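Local coordinates for uncharacterized protein MG296 homolog (Mycoplasma pneumoniae, PDB 2I15) that is of unknown function, an all-helical member of the Mg296 family, here assembled with further copies of itself, at residues 46-51 against 101-106. Residues are numbered along the deposited sequence; the frame is centred on the assembly and turned at random.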
ATOM      1  N   LEU A  46       6.549  -2.963 -17.323  1.00 62.43           N
ATOM      2  CA  LEU A  46       5.771  -3.380 -16.148  1.00 59.15           C
ATOM      3  C   LEU A  46       5.421  -4.861 -16.245  1.00 56.05           C
ATOM      4  O   LEU A  46       4.275  -5.271 -16.051  1.00 55.05           O
ATOM      5  CB  LEU A  46       4.487  -2.561 -15.979  1.00 40.33           C
ATOM      6  CG  LEU A  46       3.693  -2.964 -14.727  1.00 40.40           C
ATOM      7  CD1 LEU A  46       4.645  -3.395 -13.598  1.00 38.20           C
ATOM      8  CD2 LEU A  46       2.774  -1.825 -14.286  1.00 41.30           C
ATOM      9  N   ILE A  47       6.446  -5.658 -16.520  1.00 42.96           N
ATOM     10  CA  ILE A  47       6.322  -7.098 -16.684  1.00 41.03           C
ATOM     11  C   ILE A  47       5.525  -7.775 -15.573  1.00 39.56           C
ATOM     12  O   ILE A  47       4.848  -8.757 -15.834  1.00 40.80           O
ATOM     13  CB  ILE A  47       7.749  -7.748 -16.798  1.00 45.15           C
ATOM     14  CG1 ILE A  47       7.712  -9.012 -17.668  1.00 44.54           C
ATOM     15  CG2 ILE A  47       8.273  -8.143 -15.427  1.00 43.68           C
ATOM     16  CD1 ILE A  47       6.960 -10.159 -17.060  1.00 48.85           C
ATOM     17  N   TYR A  48       5.568  -7.233 -14.353  1.00 39.59           N
ATOM     18  CA  TYR A  48       4.885  -7.851 -13.203  1.00 37.86           C
ATOM     19  C   TYR A  48       3.368  -7.689 -13.032  1.00 36.95           C
ATOM     20  O   TYR A  48       2.796  -8.222 -12.087  1.00 35.52           O
ATOM     21  CB  TYR A  48       5.581  -7.429 -11.901  1.00 35.87           C
ATOM     22  CG  TYR A  48       7.078  -7.600 -11.952  1.00 34.56           C
ATOM     23  CD1 TYR A  48       7.913  -6.497 -12.093  1.00 36.16           C
ATOM     24  CD2 TYR A  48       7.659  -8.867 -11.907  1.00 34.99           C
ATOM     25  CE1 TYR A  48       9.299  -6.641 -12.205  1.00 36.94           C
ATOM     26  CE2 TYR A  48       9.040  -9.031 -12.020  1.00 35.68           C
ATOM     27  CZ  TYR A  48       9.847  -7.911 -12.166  1.00 37.56           C
ATOM     28  OH  TYR A  48      11.201  -8.066 -12.330  1.00 42.30           O
ATOM     29  N   GLU A  49       2.719  -6.964 -13.933  1.00 29.57           N
ATOM     30  CA  GLU A  49       1.266  -6.778 -13.868  1.00 32.34           C
ATOM     31  C   GLU A  49       0.744  -7.145 -15.238  1.00 33.71           C
ATOM     32  O   GLU A  49      -0.460  -7.136 -15.515  1.00 32.02           O
ATOM     33  CB  GLU A  49       0.925  -5.320 -13.612  1.00 44.99           C
ATOM     34  CG  GLU A  49       1.629  -4.791 -12.390  1.00 47.87           C
ATOM     35  CD  GLU A  49       0.692  -4.681 -11.232  1.00 48.50           C
ATOM     36  OE1 GLU A  49       0.061  -3.610 -11.101  1.00 50.54           O
ATOM     37  OE2 GLU A  49       0.557  -5.674 -10.488  1.00 49.52           O
ATOM     38  N   ASP A  50       1.705  -7.433 -16.096  1.00 32.16           N
ATOM     39  CA  ASP A  50       1.470  -7.764 -17.464  1.00 34.46           C
ATOM     40  C   ASP A  50       0.798  -9.083 -17.618  1.00 35.94           C
ATOM     41  O   ASP A  50       1.374 -10.104 -17.205  1.00 34.09           O
ATOM     42  CB  ASP A  50       2.815  -7.802 -18.205  1.00 63.82           C
ATOM     43  CG  ASP A  50       2.751  -7.166 -19.557  1.00 65.31           C
ATOM     44  OD1 ASP A  50       1.917  -7.588 -20.386  1.00 68.60           O
ATOM     45  OD2 ASP A  50       3.554  -6.239 -19.788  1.00 65.85           O
ATOM     46  N   ASP A  51      -0.417  -9.091 -18.175  1.00 69.17           N
ATOM     47  CA  ASP A  51      -0.987 -10.390 -18.443  1.00 71.82           C
ATOM     48  C   ASP A  51       0.162 -10.599 -19.409  1.00 72.95           C
ATOM     49  O   ASP A  51       0.294  -9.911 -20.432  1.00 75.30           O
ATOM     50  CB  ASP A  51      -2.324 -10.335 -19.181  1.00134.71           C
ATOM     51  CG  ASP A  51      -2.885 -11.705 -19.431  1.00139.48           C
ATOM     52  OD1 ASP A  51      -3.856 -11.825 -20.211  1.00142.14           O
ATOM     53  OD2 ASP A  51      -2.355 -12.671 -18.850  1.00139.62           O
ATOM     54  N   GLU A 101       6.173  -3.254  -3.234  1.00 21.88           N
ATOM     55  CA  GLU A 101       4.846  -2.888  -3.693  1.00 22.66           C
ATOM     56  C   GLU A 101       4.625  -3.171  -5.177  1.00 22.57           C
ATOM     57  O   GLU A 101       3.483  -3.291  -5.636  1.00 21.38           O
ATOM     58  CB  GLU A 101       4.566  -1.424  -3.344  1.00 28.27           C
ATOM     59  CG  GLU A 101       4.758  -1.125  -1.855  1.00 33.01           C
ATOM     60  CD  GLU A 101       4.131   0.178  -1.418  1.00 34.10           C
ATOM     61  OE1 GLU A 101       4.360   1.195  -2.106  1.00 36.53           O
ATOM     62  OE2 GLU A 101       3.422   0.181  -0.383  1.00 34.19           O
ATOM     63  N   ALA A 102       5.721  -3.331  -5.912  1.00 26.15           N
ATOM     64  CA  ALA A 102       5.648  -3.630  -7.343  1.00 25.01           C
ATOM     65  C   ALA A 102       5.618  -5.146  -7.580  1.00 25.41           C
ATOM     66  O   ALA A 102       5.137  -5.605  -8.609  1.00 25.81           O
ATOM     67  CB  ALA A 102       6.845  -3.015  -8.075  1.00 10.42           C
ATOM     68  N   LEU A 103       6.108  -5.918  -6.617  1.00 18.71           N
ATOM     69  CA  LEU A 103       6.173  -7.367  -6.776  1.00 19.76           C
ATOM     70  C   LEU A 103       5.097  -8.150  -6.017  1.00 20.29           C
ATOM     71  O   LEU A 103       5.054  -9.382  -6.054  1.00 18.92           O
ATOM     72  CB  LEU A 103       7.578  -7.847  -6.363  1.00 21.35           C
ATOM     73  CG  LEU A 103       8.702  -7.211  -7.198  1.00 21.36           C
ATOM     74  CD1 LEU A 103      10.036  -7.618  -6.682  1.00 16.98           C
ATOM     75  CD2 LEU A 103       8.537  -7.638  -8.667  1.00 20.40           C
ATOM     76  N   THR A 104       4.216  -7.419  -5.349  1.00 26.29           N
ATOM     77  CA  THR A 104       3.148  -7.997  -4.535  1.00 26.92           C
ATOM     78  C   THR A 104       2.430  -9.215  -5.153  1.00 26.82           C
ATOM     79  O   THR A 104       2.321 -10.268  -4.520  1.00 23.87           O
ATOM     80  CB  THR A 104       2.125  -6.882  -4.177  1.00 28.04           C
ATOM     81  OG1 THR A 104       2.102  -6.687  -2.758  1.00 30.81           O
ATOM     82  CG2 THR A 104       0.732  -7.248  -4.644  1.00 26.44           C
ATOM     83  N   LEU A 105       1.952  -9.063  -6.386  1.00 23.13           N
ATOM     84  CA  LEU A 105       1.230 -10.121  -7.082  1.00 23.63           C
ATOM     85  C   LEU A 105       2.193 -11.273  -7.400  1.00 24.08           C
ATOM     86  O   LEU A 105       1.823 -12.447  -7.345  1.00 21.23           O
ATOM     87  CB  LEU A 105       0.625  -9.561  -8.373  1.00 33.04           C
ATOM     88  CG  LEU A 105      -0.508 -10.248  -9.149  1.00 33.95           C
ATOM     89  CD1 LEU A 105      -0.204 -11.709  -9.358  1.00 38.34           C
ATOM     90  CD2 LEU A 105      -1.794 -10.073  -8.416  1.00 32.92           C
ATOM     91  N   PHE A 106       3.435 -10.910  -7.717  1.00 22.01           N
ATOM     92  CA  PHE A 106       4.513 -11.848  -8.031  1.00 19.48           C
ATOM     93  C   PHE A 106       4.797 -12.700  -6.794  1.00 19.13           C
ATOM     94  O   PHE A 106       4.923 -13.920  -6.875  1.00 18.79           O
ATOM     95  CB  PHE A 106       5.770 -11.056  -8.386  1.00 22.15           C
ATOM     96  CG  PHE A 106       6.905 -11.892  -8.912  1.00 23.95           C
ATOM     97  CD1 PHE A 106       7.029 -12.151 -10.270  1.00 22.49           C
ATOM     98  CD2 PHE A 106       7.861 -12.404  -8.046  1.00 24.76           C
ATOM     99  CE1 PHE A 106       8.092 -12.901 -10.757  1.00 24.05           C
ATOM    100  CE2 PHE A 106       8.929 -13.161  -8.527  1.00 25.53           C
ATOM    101  CZ  PHE A 106       9.038 -13.405  -9.881  1.00 25.23           C
TER
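Tyr-48 meets Ala-102 at the start of its side chain, where CB lies 3.8 Å from the carbonyl O of Ala-102, and from there its ring reaches the side chains of Leu-103 and Phe-106. The contact illustrates how one aromatic side chain can carry much of a loop-to-helix contact by apolar packing. At Leu-103 the fit is closest: methyl CD2 sits over the ring centre of Tyr-48, 3.4 Å from the centroid and only 4° off the ring normal, a CH-pi contact that all but centres the methyl. The leucine and tyrosine side chains extend in the same direction, next to one another. CG2 of Ile-47, from the loop itself, covers the centre of the opposite face, so the phenol ring is clamped between two aliphatic groups. At Leu-105 the approach is looser, with OE2 of Glu-49 4.4 Å from CB of Leu-105. Phe-106 then takes up the rim of the tyrosine. CG of Phe-106 is anti to the backbone N (chi1 -172°), and the ring beyond it turns a face to the Tyr-48 edge in an offset edge-to-face pair; the planes stand at 90°, and CD1 of Phe-106 is 3.7 Å from CD2 of Tyr-48. The loop carrying Tyr-48 links helices 27-41 and 57-75, and its tyrosine enters a largely buried junction between helix 57-75 and helix 92-113. There Phe-68 meets the rings of both Tyr-48 and Phe-106, while the Tyr-48 hydroxyl makes a weak hydrogen bond with the carbonyl O of Leu-64. Phe-30 of a second subunit packs edge-to-face with Phe-106, which extends the aromatic cluster into the neighbouring subunit.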